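Local coordinates for lysosome-associated membrane glycoprotein 2 (Mus musculus, PDB 5GV3) that serves lysosome biogenesis, lysosomal pH regulation and autophagy, inhibiting the proton channel TMEM175 directly, and is represented here by its first lumenal domain, at residues I3-D8 and C13-W18; I24-E27 and N33-I36; V68-N73 and Q138-I143; H144-A147 and T153-K156. One frame throughout, in Å; residues are numbered along the deposited sequence.

Interaction 1 of 4, residues I3-D8 and C13-W18; sequences IVNLTD and CLYAEW. With ZN (zinc ion), chain C; NAG (2-acetamido-2-deoxy-beta-D-glucopyranose), chain L.
Val4 and Ala16 form a hydrogen-bonded pair of the antiparallel beta hairpin that joins 3-8 to 13-18: Val4 N donates to Ala16 O (2.8 Å), nearly straight, and Ala16 N returns a bond to Val4 O. Leu6 N reaches Leu14 O, while Leu6 O takes Cys13 N at 2.9 Å and, weakly, Leu14 N, a classic beta bulge. Cys13 SG is joined to Cys51 in a disulfide.

Apolar contacts fill the face of Val4, Leu6, Leu14 and Ala16. Val4 CG2 abuts the rim of the Trp18 indole at CH2 (3.8 Å), and Leu6 CD1 meets Leu14 CD2, the two chains side by side.

The face of Ile3, Asn5, Tyr15 and Glu17 bears the glycan, an N-linked GlcNAc on Asn5 ND2. Tyr15 CG lies opposite the backbone N (chi1 -176°), passing its ring beside Asn5: Asn5 CG sits at the ring edge, 4.0 Å from Tyr15 CD1, and sugar O7 over one face, 3.3 Å from Tyr15 CE1. Tyr15 OH donates to Glu17 OE1 (2.6 Å) from above the carboxylate plane. Both Glu17 oxygens grip a zinc ion, also bound by water, at 2.0 Å, and the phenol probably helps fix the chelating carboxylate's rotation.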
loop_
_atom_site.group_PDB
_atom_site.type_symbol
_atom_site.label_atom_id
_atom_site.label_comp_id
_atom_site.label_asym_id
_atom_site.label_seq_id
_atom_site.Cartn_x
_atom_site.Cartn_y
_atom_site.Cartn_z
ATOM N N ILE A 3 8.486 -5.369 -3.389
ATOM C CA ILE A 3 8.318 -6.793 -3.137
ATOM C C ILE A 3 8.461 -7.078 -1.660
ATOM O O ILE A 3 9.476 -6.760 -1.042
ATOM C CB ILE A 3 9.333 -7.666 -3.899
ATOM C CG1 ILE A 3 9.105 -7.573 -5.407
ATOM C CG2 ILE A 3 9.199 -9.120 -3.454
ATOM C CD1 ILE A 3 10.278 -8.083 -6.229
ATOM N N VAL A 4 7.418 -7.672 -1.099
ATOM C CA VAL A 4 7.429 -8.107 0.285
ATOM C C VAL A 4 7.167 -9.600 0.310
ATOM O O VAL A 4 6.054 -10.042 0.041
ATOM C CB VAL A 4 6.392 -7.337 1.116
ATOM C CG1 VAL A 4 6.334 -7.861 2.548
ATOM C CG2 VAL A 4 6.729 -5.847 1.108
ATOM N N ASN A 5 8.213 -10.366 0.591
ATOM C CA ASN A 5 8.140 -11.816 0.607
ATOM C C ASN A 5 8.456 -12.311 2.014
ATOM O O ASN A 5 9.624 -12.480 2.373
ATOM C CB ASN A 5 9.108 -12.396 -0.430
ATOM C CG ASN A 5 9.077 -13.918 -0.504
ATOM O OD1 ASN A 5 8.319 -14.584 0.202
ATOM N ND2 ASN A 5 9.905 -14.471 -1.387
ATOM N N LEU A 6 7.411 -12.483 2.823
ATOM C CA LEU A 6 7.569 -12.903 4.203
ATOM C C LEU A 6 7.536 -14.423 4.298
ATOM O O LEU A 6 6.692 -15.071 3.681
ATOM C CB LEU A 6 6.460 -12.314 5.068
ATOM C CG LEU A 6 6.332 -10.789 5.010
ATOM C CD1 LEU A 6 5.166 -10.329 5.861
ATOM C CD2 LEU A 6 7.622 -10.159 5.467
ATOM N N THR A 7 8.446 -14.986 5.085
ATOM C CA THR A 7 8.540 -16.433 5.232
ATOM C C THR A 7 8.539 -16.841 6.696
ATOM O O THR A 7 9.007 -16.096 7.554
ATOM C CB THR A 7 9.809 -17.015 4.566
ATOM O OG1 THR A 7 10.976 -16.514 5.233
ATOM C CG2 THR A 7 9.870 -16.674 3.074
ATOM N N ASP A 8 8.017 -18.032 6.966
ATOM C CA ASP A 8 8.170 -18.658 8.275
ATOM C C ASP A 8 8.933 -19.967 8.059
ATOM O O ASP A 8 9.503 -20.175 6.985
ATOM C CB ASP A 8 6.819 -18.870 8.981
ATOM C CG ASP A 8 5.825 -19.691 8.164
ATOM O OD1 ASP A 8 6.231 -20.478 7.287
ATOM O OD2 ASP A 8 4.610 -19.550 8.418
ATOM N N CYS A 13 4.734 -17.157 3.736
ATOM C CA CYS A 13 3.404 -17.032 4.331
ATOM C C CYS A 13 2.664 -15.812 3.789
ATOM O O CYS A 13 1.449 -15.720 3.920
ATOM C CB CYS A 13 3.481 -16.967 5.858
ATOM S SG CYS A 13 4.761 -15.897 6.528
ATOM N N LEU A 14 3.394 -14.894 3.159
ATOM C CA LEU A 14 2.779 -13.730 2.513
ATOM C C LEU A 14 3.657 -13.257 1.355
ATOM O O LEU A 14 4.864 -13.094 1.510
ATOM C CB LEU A 14 2.560 -12.585 3.505
ATOM C CG LEU A 14 1.911 -11.288 2.970
ATOM C CD1 LEU A 14 1.007 -10.644 4.016
ATOM C CD2 LEU A 14 2.935 -10.258 2.458
ATOM N N TYR A 15 3.050 -13.052 0.192
ATOM C CA TYR A 15 3.780 -12.493 -0.934
ATOM C C TYR A 15 3.038 -11.281 -1.487
ATOM O O TYR A 15 1.821 -11.315 -1.679
ATOM C CB TYR A 15 3.997 -13.527 -2.042
ATOM C CG TYR A 15 4.840 -12.985 -3.188
ATOM C CD1 TYR A 15 6.227 -13.051 -3.145
ATOM C CD2 TYR A 15 4.250 -12.399 -4.297
ATOM C CE1 TYR A 15 7.001 -12.554 -4.173
ATOM C CE2 TYR A 15 5.019 -11.895 -5.330
ATOM C CZ TYR A 15 6.391 -11.974 -5.261
ATOM O OH TYR A 15 7.161 -11.469 -6.286
ATOM N N ALA A 16 3.778 -10.204 -1.729
ATOM C CA ALA A 16 3.207 -8.999 -2.304
ATOM C C ALA A 16 4.187 -8.368 -3.287
ATOM O O ALA A 16 5.343 -8.134 -2.956
ATOM C CB ALA A 16 2.832 -8.013 -1.206
ATOM N N GLU A 17 3.710 -8.130 -4.503
ATOM C CA GLU A 17 4.477 -7.509 -5.575
ATOM C C GLU A 17 3.586 -6.436 -6.192
ATOM O O GLU A 17 2.486 -6.746 -6.644
ATOM C CB GLU A 17 4.900 -8.601 -6.578
ATOM C CG GLU A 17 5.592 -8.253 -7.919
ATOM C CD GLU A 17 5.839 -9.529 -8.788
ATOM O OE1 GLU A 17 5.682 -10.657 -8.277
ATOM O OE2 GLU A 17 6.189 -9.454 -9.979
ATOM N N TRP A 18 4.035 -5.180 -6.186
ATOM C CA TRP A 18 3.198 -4.083 -6.675
ATOM C C TRP A 18 3.964 -2.763 -6.820
ATOM O O TRP A 18 5.103 -2.639 -6.371
ATOM C CB TRP A 18 1.997 -3.878 -5.741
ATOM C CG TRP A 18 2.299 -3.109 -4.484
ATOM C CD1 TRP A 18 1.925 -1.832 -4.219
ATOM C CD2 TRP A 18 3.031 -3.560 -3.326
ATOM N NE1 TRP A 18 2.374 -1.454 -2.984
ATOM C CE2 TRP A 18 3.051 -2.492 -2.408
ATOM C CE3 TRP A 18 3.670 -4.752 -2.982
ATOM C CZ2 TRP A 18 3.680 -2.576 -1.167
ATOM C CZ3 TRP A 18 4.297 -4.837 -1.744
ATOM C CH2 TRP A 18 4.298 -3.753 -0.856
HETATM ZN ZN ZN C . 6.245 -11.482 -10.014
HETATM C C1 NAG L . 9.993 -15.887 -1.549
HETATM C C2 NAG L . 10.303 -16.302 -3.004
HETATM C C3 NAG L . 10.569 -17.807 -3.115
HETATM C C4 NAG L . 11.612 -18.237 -2.091
HETATM C C5 NAG L . 11.195 -17.777 -0.698
HETATM C C6 NAG L . 12.226 -18.094 0.360
HETATM C C7 NAG L . 7.981 -16.201 -4.035
HETATM C C8 NAG L . 7.442 -17.154 -3.000
HETATM N N2 NAG L . 9.285 -15.859 -3.966
HETATM O O3 NAG L . 11.010 -18.134 -4.428
HETATM O O4 NAG L . 11.746 -19.654 -2.105
HETATM O O5 NAG L . 11.035 -16.352 -0.695
HETATM O O6 NAG L . 13.084 -16.981 0.583
HETATM O O7 NAG L . 7.255 -15.748 -4.913
HETATM O O HOH W 1 5.813 -13.307 -9.092
#

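Interaction 2 of 4, residues I24-E27 and N33-I36; sequences ITYE and NKTI. With NAG (2-acetamido-2-deoxy-beta-D-glucopyranose), chain P.
The Tyr26 ring carries Lys34 over one face: Lys34 CB stands 4.1 Å from the ring centroid, 26° off its normal, a CH-pi contact. At the ring's edge, near its plane, lies Ile36 CG1, 4.0 Å from Tyr26 CE1. The Tyr26 CG sits between its own N and carbonyl carbon (chi1 61°), which folds the ring across the neighbouring strand, and the Lys34 chain runs alongside it, CD passing 3.3 Å from Tyr26 OH. That hydroxyl is hydrogen-bonded to Pro99 O, and Phe98 meets the ring edge-to-face.

The two segments are facing arms of the beta hairpin made by strands 11-28 and 32-39, crossing at 157°. Tyr26 and Lys34 form a hydrogen-bonded pair, Tyr26 N to Lys34 O and Lys34 N to Tyr26 O, both 2.8 Å, and Ile24 with Ile36 forms the next. Between them, the non-hydrogen-bonded pair Thr25 and Thr35 comes closer, and their OG1 atoms share a hydrogen bond of 2.9 Å on the face opposite Tyr26.

Asn33, on the threonine face, holds an N-linked GlcNAc through ND2. The sugar folds back over segment 24-27: its C8 methyl rests 3.6 Å from Thr25 CG2, its O7 comes 3.1 Å from Tyr26 C, and the extended Glu27 side chain runs beside the pyranose, CD lying 3.8 Å from C4.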
loop_
_atom_site.group_PDB
_atom_site.type_symbol
_atom_site.label_atom_id
_atom_site.label_comp_id
_atom_site.label_asym_id
_atom_site.label_seq_id
_atom_site.Cartn_x
_atom_site.Cartn_y
_atom_site.Cartn_z
ATOM N N ILE A 24 0.058 14.244 -3.680
ATOM C CA ILE A 24 -0.361 14.960 -2.478
ATOM C C ILE A 24 -0.416 16.473 -2.682
ATOM O O ILE A 24 0.543 17.085 -3.161
ATOM C CB ILE A 24 0.579 14.666 -1.292
ATOM C CG1 ILE A 24 0.656 13.159 -1.038
ATOM C CG2 ILE A 24 0.107 15.417 -0.027
ATOM C CD1 ILE A 24 1.662 12.767 0.015
ATOM N N THR A 25 -1.554 17.065 -2.334
ATOM C CA THR A 25 -1.692 18.516 -2.331
ATOM C C THR A 25 -1.595 19.017 -0.899
ATOM O O THR A 25 -2.322 18.551 -0.029
ATOM C CB THR A 25 -3.030 18.973 -2.947
ATOM O OG1 THR A 25 -3.163 18.440 -4.269
ATOM C CG2 THR A 25 -3.092 20.506 -3.016
ATOM N N TYR A 26 -0.694 19.961 -0.654
ATOM C CA TYR A 26 -0.556 20.537 0.679
ATOM C C TYR A 26 -0.533 22.062 0.622
ATOM O O TYR A 26 -0.185 22.646 -0.402
ATOM C CB TYR A 26 0.703 20.006 1.360
ATOM C CG TYR A 26 1.990 20.323 0.636
ATOM C CD1 TYR A 26 2.412 19.555 -0.442
ATOM C CD2 TYR A 26 2.807 21.360 1.059
ATOM C CE1 TYR A 26 3.595 19.835 -1.103
ATOM C CE2 TYR A 26 3.996 21.641 0.410
ATOM C CZ TYR A 26 4.384 20.876 -0.670
ATOM O OH TYR A 26 5.568 21.158 -1.319
ATOM N N GLU A 27 -0.881 22.703 1.733
ATOM C CA GLU A 27 -0.934 24.159 1.764
ATOM C C GLU A 27 0.459 24.769 1.867
ATOM O O GLU A 27 1.302 24.329 2.652
ATOM C CB GLU A 27 -1.798 24.652 2.935
ATOM C CG GLU A 27 -1.880 26.174 3.024
ATOM C CD GLU A 27 -2.747 26.669 4.171
ATOM O OE1 GLU A 27 -3.300 25.836 4.917
ATOM O OE2 GLU A 27 -2.884 27.903 4.313
ATOM N N ASN A 33 -1.422 26.468 -2.613
ATOM C CA ASN A 33 -1.293 25.015 -2.504
ATOM C C ASN A 33 -0.201 24.485 -3.412
ATOM O O ASN A 33 0.051 25.059 -4.471
ATOM C CB ASN A 33 -2.603 24.311 -2.853
ATOM C CG ASN A 33 -3.791 24.899 -2.133
ATOM O OD1 ASN A 33 -4.515 25.724 -2.683
ATOM N ND2 ASN A 33 -3.995 24.483 -0.898
ATOM N N LYS A 34 0.472 23.421 -2.993
ATOM C CA LYS A 34 1.384 22.725 -3.900
ATOM C C LYS A 34 0.999 21.258 -4.049
ATOM O O LYS A 34 0.669 20.593 -3.064
ATOM C CB LYS A 34 2.834 22.818 -3.430
ATOM C CG LYS A 34 3.779 22.208 -4.453
ATOM C CD LYS A 34 5.226 22.588 -4.256
ATOM C CE LYS A 34 6.032 22.168 -5.482
ATOM N NZ LYS A 34 7.492 22.240 -5.246
ATOM N N THR A 35 1.012 20.772 -5.285
ATOM C CA THR A 35 0.727 19.374 -5.571
ATOM C C THR A 35 2.004 18.675 -6.027
ATOM O O THR A 35 2.684 19.144 -6.951
ATOM C CB THR A 35 -0.342 19.224 -6.659
ATOM O OG1 THR A 35 -1.553 19.858 -6.244
ATOM C CG2 THR A 35 -0.614 17.749 -6.937
ATOM N N ILE A 36 2.340 17.573 -5.366
ATOM C CA ILE A 36 3.507 16.773 -5.733
ATOM C C ILE A 36 3.148 15.294 -5.877
ATOM O O ILE A 36 2.157 14.832 -5.317
ATOM C CB ILE A 36 4.646 16.926 -4.702
ATOM C CG1 ILE A 36 4.159 16.563 -3.304
ATOM C CG2 ILE A 36 5.147 18.358 -4.673
ATOM C CD1 ILE A 36 4.558 15.196 -2.835
HETATM C C1 NAG P . -5.085 24.960 -0.094
HETATM C C2 NAG P . -5.304 23.944 1.027
HETATM C C3 NAG P . -6.356 24.446 2.015
HETATM C C4 NAG P . -6.023 25.846 2.505
HETATM C C5 NAG P . -5.846 26.771 1.309
HETATM C C6 NAG P . -5.458 28.179 1.697
HETATM C C7 NAG P . -4.839 21.654 0.264
HETATM C C8 NAG P . -5.434 20.394 -0.281
HETATM N N2 NAG P . -5.698 22.655 0.488
HETATM O O3 NAG P . -6.404 23.551 3.120
HETATM O O4 NAG P . -7.078 26.332 3.327
HETATM O O5 NAG P . -4.795 26.264 0.472
HETATM O O6 NAG P . -4.864 28.849 0.595
HETATM O O7 NAG P . -3.638 21.762 0.487
#

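Interaction 3 of 4, residues V68-N73 and Q138-I143; sequences VSWAVN and QKYWGI. With NAG (2-acetamido-2-deoxy-beta-D-glucopyranose), chain O; NAG (2-acetamido-2-deoxy-beta-D-glucopyranose), chain M.
In the buried middle of the domain, where two beta sheets face each other, Trp70 of strand 68-76 meets Tyr140 of strand 136-146. The backbones of the two segments are far apart, the nearest CA atoms (Trp70 and Gln138) being 11.1 Å from each other, and the two aromatic side chains bridge the gap. Trp70 NE1 donates to Tyr140 OH at 3.2 Å with an N-H...O angle of 159°, the oxygen lying 15° out of the indole plane. Trp70 CG is anti to the backbone N, which carries the indole toward the opposing sheet.

This is the interior of the beta-prism fold of LAMP lumenal domains, in which Met20 and Ile86 also touch both rings. The rings meet obliquely, with planes at 48°, and touch at Trp70 CZ2 and Tyr140 CE1, 3.9 Å apart. Besides accepting from the indole, Tyr140 OH donates to Gln138 OE1 at 2.5 Å, approaching from above the amide plane. Indole N-H, phenol OH and Gln138 OE1 are thus linked in a chain of hydrogen bonds, to which Asn111 ND2 adds a weak one. On the other side of strand 138-141, O6 of a GlcNAc lies over one face of the Trp141 indole.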
loop_
_atom_site.group_PDB
_atom_site.type_symbol
_atom_site.label_atom_id
_atom_site.label_comp_id
_atom_site.label_asym_id
_atom_site.label_seq_id
_atom_site.Cartn_x
_atom_site.Cartn_y
_atom_site.Cartn_z
ATOM N N VAL A 68 6.996 9.678 4.452
ATOM C CA VAL A 68 5.835 8.886 4.120
ATOM C C VAL A 68 5.900 7.459 4.631
ATOM O O VAL A 68 6.901 6.768 4.459
ATOM C CB VAL A 68 5.645 8.850 2.592
ATOM C CG1 VAL A 68 4.530 7.911 2.211
ATOM C CG2 VAL A 68 5.368 10.249 2.058
ATOM N N SER A 69 4.823 7.041 5.279
ATOM C CA SER A 69 4.668 5.662 5.693
ATOM C C SER A 69 3.329 5.181 5.138
ATOM O O SER A 69 2.446 5.985 4.842
ATOM C CB SER A 69 4.723 5.526 7.213
ATOM O OG SER A 69 3.669 6.233 7.826
ATOM N N TRP A 70 3.196 3.871 4.975
ATOM C CA TRP A 70 2.026 3.297 4.327
ATOM C C TRP A 70 1.777 1.913 4.897
ATOM O O TRP A 70 2.721 1.172 5.189
ATOM C CB TRP A 70 2.228 3.243 2.810
ATOM C CG TRP A 70 1.084 2.657 2.042
ATOM C CD1 TRP A 70 0.026 3.327 1.513
ATOM C CD2 TRP A 70 0.884 1.273 1.725
ATOM N NE1 TRP A 70 -0.819 2.450 0.875
ATOM C CE2 TRP A 70 -0.318 1.183 0.995
ATOM C CE3 TRP A 70 1.606 0.101 1.985
ATOM C CZ2 TRP A 70 -0.818 -0.039 0.523
ATOM C CZ3 TRP A 70 1.111 -1.109 1.508
ATOM C CH2 TRP A 70 -0.087 -1.165 0.783
ATOM N N ALA A 71 0.510 1.560 5.069
ATOM C CA ALA A 71 0.172 0.276 5.676
ATOM C C ALA A 71 -1.117 -0.296 5.098
ATOM O O ALA A 71 -1.936 0.437 4.542
ATOM C CB ALA A 71 0.058 0.421 7.195
ATOM N N VAL A 72 -1.296 -1.605 5.260
ATOM C CA VAL A 72 -2.498 -2.293 4.799
ATOM C C VAL A 72 -2.778 -3.514 5.672
ATOM O O VAL A 72 -1.864 -4.136 6.205
ATOM C CB VAL A 72 -2.382 -2.716 3.302
ATOM C CG1 VAL A 72 -1.156 -3.592 3.060
ATOM C CG2 VAL A 72 -3.661 -3.399 2.805
ATOM N N ASN A 73 -4.059 -3.828 5.835
ATOM C CA ASN A 73 -4.493 -5.007 6.569
ATOM C C ASN A 73 -4.995 -6.107 5.693
ATOM O O ASN A 73 -5.678 -5.863 4.700
ATOM C CB ASN A 73 -5.642 -4.697 7.520
ATOM C CG ASN A 73 -5.198 -4.300 8.878
ATOM O OD1 ASN A 73 -4.061 -4.536 9.287
ATOM N ND2 ASN A 73 -6.128 -3.716 9.618
ATOM N N GLN A 138 -4.207 8.292 -4.631
ATOM C CA GLN A 138 -3.415 7.074 -4.521
ATOM C C GLN A 138 -3.538 6.225 -5.781
ATOM O O GLN A 138 -4.637 5.984 -6.276
ATOM C CB GLN A 138 -3.851 6.265 -3.296
ATOM C CG GLN A 138 -3.870 7.083 -2.013
ATOM C CD GLN A 138 -4.358 6.305 -0.812
ATOM O OE1 GLN A 138 -4.654 5.115 -0.908
ATOM N NE2 GLN A 138 -4.446 6.978 0.331
ATOM N N LYS A 139 -2.400 5.796 -6.318
ATOM C CA LYS A 139 -2.400 4.907 -7.478
ATOM C C LYS A 139 -1.625 3.626 -7.181
ATOM O O LYS A 139 -0.514 3.667 -6.654
ATOM C CB LYS A 139 -1.821 5.616 -8.704
ATOM C CG LYS A 139 -2.721 6.718 -9.270
ATOM C CD LYS A 139 -2.114 7.326 -10.527
ATOM C CE LYS A 139 -3.013 8.392 -11.140
ATOM N NZ LYS A 139 -4.294 7.798 -11.605
ATOM N N TYR A 140 -2.236 2.492 -7.509
ATOM C CA TYR A 140 -1.643 1.169 -7.297
ATOM C C TYR A 140 -1.696 0.372 -8.599
ATOM O O TYR A 140 -2.703 0.423 -9.304
ATOM C CB TYR A 140 -2.389 0.398 -6.201
ATOM C CG TYR A 140 -2.585 1.160 -4.909
ATOM C CD1 TYR A 140 -1.620 1.139 -3.921
ATOM C CD2 TYR A 140 -3.736 1.907 -4.680
ATOM C CE1 TYR A 140 -1.792 1.833 -2.737
ATOM C CE2 TYR A 140 -3.915 2.609 -3.484
ATOM C CZ TYR A 140 -2.929 2.560 -2.519
ATOM O OH TYR A 140 -3.052 3.235 -1.327
ATOM N N TRP A 141 -0.619 -0.343 -8.925
ATOM C CA TRP A 141 -0.615 -1.201 -10.114
ATOM C C TRP A 141 0.466 -2.290 -10.081
ATOM O O TRP A 141 1.258 -2.362 -9.144
ATOM C CB TRP A 141 -0.458 -0.348 -11.376
ATOM C CG TRP A 141 0.929 0.240 -11.608
ATOM C CD1 TRP A 141 1.907 -0.253 -12.434
ATOM C CD2 TRP A 141 1.466 1.440 -11.024
ATOM N NE1 TRP A 141 3.020 0.560 -12.391
ATOM C CE2 TRP A 141 2.773 1.602 -11.535
ATOM C CE3 TRP A 141 0.968 2.383 -10.115
ATOM C CZ2 TRP A 141 3.587 2.677 -11.159
ATOM C CZ3 TRP A 141 1.777 3.442 -9.744
ATOM C CH2 TRP A 141 3.075 3.583 -10.267
ATOM N N GLY A 142 0.480 -3.143 -11.104
ATOM C CA GLY A 142 1.461 -4.215 -11.215
ATOM C C GLY A 142 1.380 -5.150 -10.026
ATOM O O GLY A 142 2.395 -5.628 -9.533
ATOM N N ILE A 143 0.158 -5.420 -9.579
ATOM C CA ILE A 143 -0.085 -6.128 -8.325
ATOM C C ILE A 143 -0.103 -7.637 -8.489
ATOM O O ILE A 143 -0.864 -8.164 -9.294
ATOM C CB ILE A 143 -1.427 -5.688 -7.694
ATOM C CG1 ILE A 143 -1.436 -4.178 -7.456
ATOM C CG2 ILE A 143 -1.701 -6.469 -6.409
ATOM C CD1 ILE A 143 -2.822 -3.611 -7.148
HETATM C C1 NAG O . -5.970 -3.256 10.961
HETATM C C2 NAG O . -6.502 -4.253 11.994
HETATM C C3 NAG O . -6.423 -3.646 13.396
HETATM C C4 NAG O . -5.021 -3.102 13.662
HETATM C C5 NAG O . -4.593 -2.184 12.519
HETATM C C6 NAG O . -3.183 -1.660 12.641
HETATM C C7 NAG O . -8.501 -5.686 12.205
HETATM C C8 NAG O . -9.912 -5.911 11.746
HETATM N N2 NAG O . -7.876 -4.633 11.670
HETATM O O3 NAG O . -6.771 -4.620 14.373
HETATM O O4 NAG O . -4.999 -2.374 14.885
HETATM O O5 NAG O . -4.653 -2.908 11.288
HETATM O O6 NAG O . -2.777 -1.033 11.431
HETATM O O7 NAG O . -7.961 -6.418 13.027
HETATM C C1 NAG M . 2.287 7.571 -11.023
HETATM C C2 NAG M . 3.275 8.046 -12.097
HETATM C C3 NAG M . 2.548 8.266 -13.420
HETATM C C4 NAG M . 1.756 7.022 -13.805
HETATM C C5 NAG M . 0.841 6.594 -12.661
HETATM C C6 NAG M . 0.133 5.289 -12.934
HETATM C C7 NAG M . 5.279 9.301 -11.422
HETATM C C8 NAG M . 5.827 10.636 -11.008
HETATM N N2 NAG M . 3.966 9.259 -11.685
HETATM O O3 NAG M . 3.489 8.575 -14.440
HETATM O O4 NAG M . 0.978 7.286 -14.968
HETATM O O5 NAG M . 1.621 6.389 -11.474
HETATM O O6 NAG M . 1.064 4.218 -12.962
HETATM O O7 NAG M . 5.990 8.305 -11.515
#

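Interaction 4 of 4, residues H144-A147 and T153-K156; sequences HLQA and TVSK
The backbones of 144-147 and 153-156 do not pair, their nearest CA atoms, those of Gln146 and Val154, being 7.2 Å apart. In this LAMP beta-prism domain a connecting loop leaves strand 136-146 and returns past its end toward strand 158-160; the contact joins Gln146 of strand 136-146 to the loop through its side chain, which spans the gap.

Gln146 is stretched out, with CG anti to the backbone N (chi1 -175°) and chi2 at 180°, which sets the amide beside the loop. OE1 accepts the N-H of Ser155 at 2.9 Å, an almost straight bond (170°) that lies in the amide plane and uses a lone pair of the oxygen. Val154 CG1 crowds Gln146 OE1 at 3.2 Å, and the side chains of Gln146 and Val154 slide past each other in opposite directions. Ser155 CB approaches both amide atoms, at 3.7 Å from Gln146 NE2, while its OG turns elsewhere, to Asp120 O.

The buried glutamine is held on the strand side as well, by backbone hydrogen bonding with Tyr15, and Val154 packs on Tyr15, Thr12 and Ile122 and touches a GlcNAc. The other half of the amide works through a water molecule: Gln146 NE2 donates to it at 3.2 Å, and the same water donates to Thr153 O at 2.7 Å.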
loop_
_atom_site.group_PDB
_atom_site.type_symbol
_atom_site.label_atom_id
_atom_site.label_comp_id
_atom_site.label_asym_id
_atom_site.label_seq_id
_atom_site.Cartn_x
_atom_site.Cartn_y
_atom_site.Cartn_z
ATOM N N HIS A 144 0.765 -8.321 -7.745
ATOM C CA HIS A 144 0.681 -9.768 -7.582
ATOM C C HIS A 144 0.663 -10.037 -6.086
ATOM O O HIS A 144 1.673 -9.837 -5.409
ATOM C CB HIS A 144 1.861 -10.471 -8.256
ATOM C CG HIS A 144 1.860 -10.332 -9.744
ATOM N ND1 HIS A 144 2.306 -9.188 -10.378
ATOM C CD2 HIS A 144 1.414 -11.151 -10.723
ATOM C CE1 HIS A 144 2.167 -9.329 -11.683
ATOM N NE2 HIS A 144 1.626 -10.512 -11.920
ATOM N N LEU A 145 -0.466 -10.504 -5.567
ATOM C CA LEU A 145 -0.623 -10.584 -4.124
ATOM C C LEU A 145 -1.221 -11.893 -3.625
ATOM O O LEU A 145 -2.163 -12.416 -4.214
ATOM C CB LEU A 145 -1.487 -9.419 -3.643
ATOM C CG LEU A 145 -1.926 -9.411 -2.178
ATOM C CD1 LEU A 145 -0.724 -9.336 -1.262
ATOM C CD2 LEU A 145 -2.851 -8.237 -1.925
ATOM N N GLN A 146 -0.651 -12.422 -2.548
ATOM C CA GLN A 146 -1.306 -13.486 -1.792
ATOM C C GLN A 146 -0.970 -13.394 -0.310
ATOM O O GLN A 146 0.182 -13.527 0.097
ATOM C CB GLN A 146 -0.937 -14.877 -2.313
ATOM C CG GLN A 146 -1.739 -15.971 -1.591
ATOM C CD GLN A 146 -1.425 -17.384 -2.063
ATOM O OE1 GLN A 146 -0.453 -17.620 -2.780
ATOM N NE2 GLN A 146 -2.268 -18.330 -1.669
ATOM N N ALA A 147 -1.992 -13.119 0.489
ATOM C CA ALA A 147 -1.877 -13.196 1.932
ATOM C C ALA A 147 -2.273 -14.596 2.371
ATOM O O ALA A 147 -2.956 -15.310 1.630
ATOM C CB ALA A 147 -2.748 -12.155 2.599
ATOM N N THR A 153 3.972 -22.392 -0.062
ATOM C CA THR A 153 4.104 -22.208 -1.496
ATOM C C THR A 153 2.976 -21.361 -2.033
ATOM O O THR A 153 1.807 -21.636 -1.768
ATOM C CB THR A 153 4.122 -23.552 -2.251
ATOM O OG1 THR A 153 4.950 -24.489 -1.548
ATOM C CG2 THR A 153 4.634 -23.352 -3.682
ATOM N N VAL A 154 3.328 -20.314 -2.766
ATOM C CA VAL A 154 2.338 -19.450 -3.379
ATOM C C VAL A 154 1.506 -20.241 -4.393
ATOM O O VAL A 154 2.006 -21.152 -5.063
ATOM C CB VAL A 154 3.017 -18.229 -4.027
ATOM C CG1 VAL A 154 2.029 -17.402 -4.832
ATOM C CG2 VAL A 154 3.653 -17.370 -2.943
ATOM N N SER A 155 0.218 -19.928 -4.435
ATOM C CA SER A 155 -0.739 -20.602 -5.302
ATOM C C SER A 155 -0.452 -20.359 -6.787
ATOM O O SER A 155 0.099 -19.323 -7.162
ATOM C CB SER A 155 -2.154 -20.129 -4.947
ATOM O OG SER A 155 -3.098 -20.511 -5.929
ATOM N N LYS A 156 -0.816 -21.325 -7.624
ATOM C CA LYS A 156 -0.663 -21.206 -9.067
ATOM C C LYS A 156 -1.956 -20.735 -9.710
ATOM O O LYS A 156 -1.974 -20.278 -10.845
ATOM C CB LYS A 156 -0.218 -22.554 -9.641
ATOM C CG LYS A 156 1.061 -23.050 -9.013
ATOM C CD LYS A 156 1.552 -24.301 -9.700
ATOM C CE LYS A 156 2.759 -24.901 -8.998
ATOM N NZ LYS A 156 3.113 -26.218 -9.603
HETATM O O HOH W 2 -0.896 -21.240 -1.505
#

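Strand 11-28 connects interactions 1 and 2, carrying one arm of interaction 1 near its start and one of interaction 2 near its end, their centres 32 Å apart on opposite sides of the chain's centre. Interaction 3 lies near that centre, 14 Å from interaction 1, and Trp18 CZ2 meets Trp70 CZ3 at 4.0 Å, linking the hairpin to the core. Interactions 1 and 4 are neighbours in one sheet: Glu17 O and His144 N are 2.6 Å apart, probably hydrogen-bonded. Strand 136-146 runs directly from interaction 3 into interaction 4. Glycans are attached at Asn5, Asn33 and Asn73 in interactions 1, 2 and 3, and the zinc on Glu17 belongs to interaction 1.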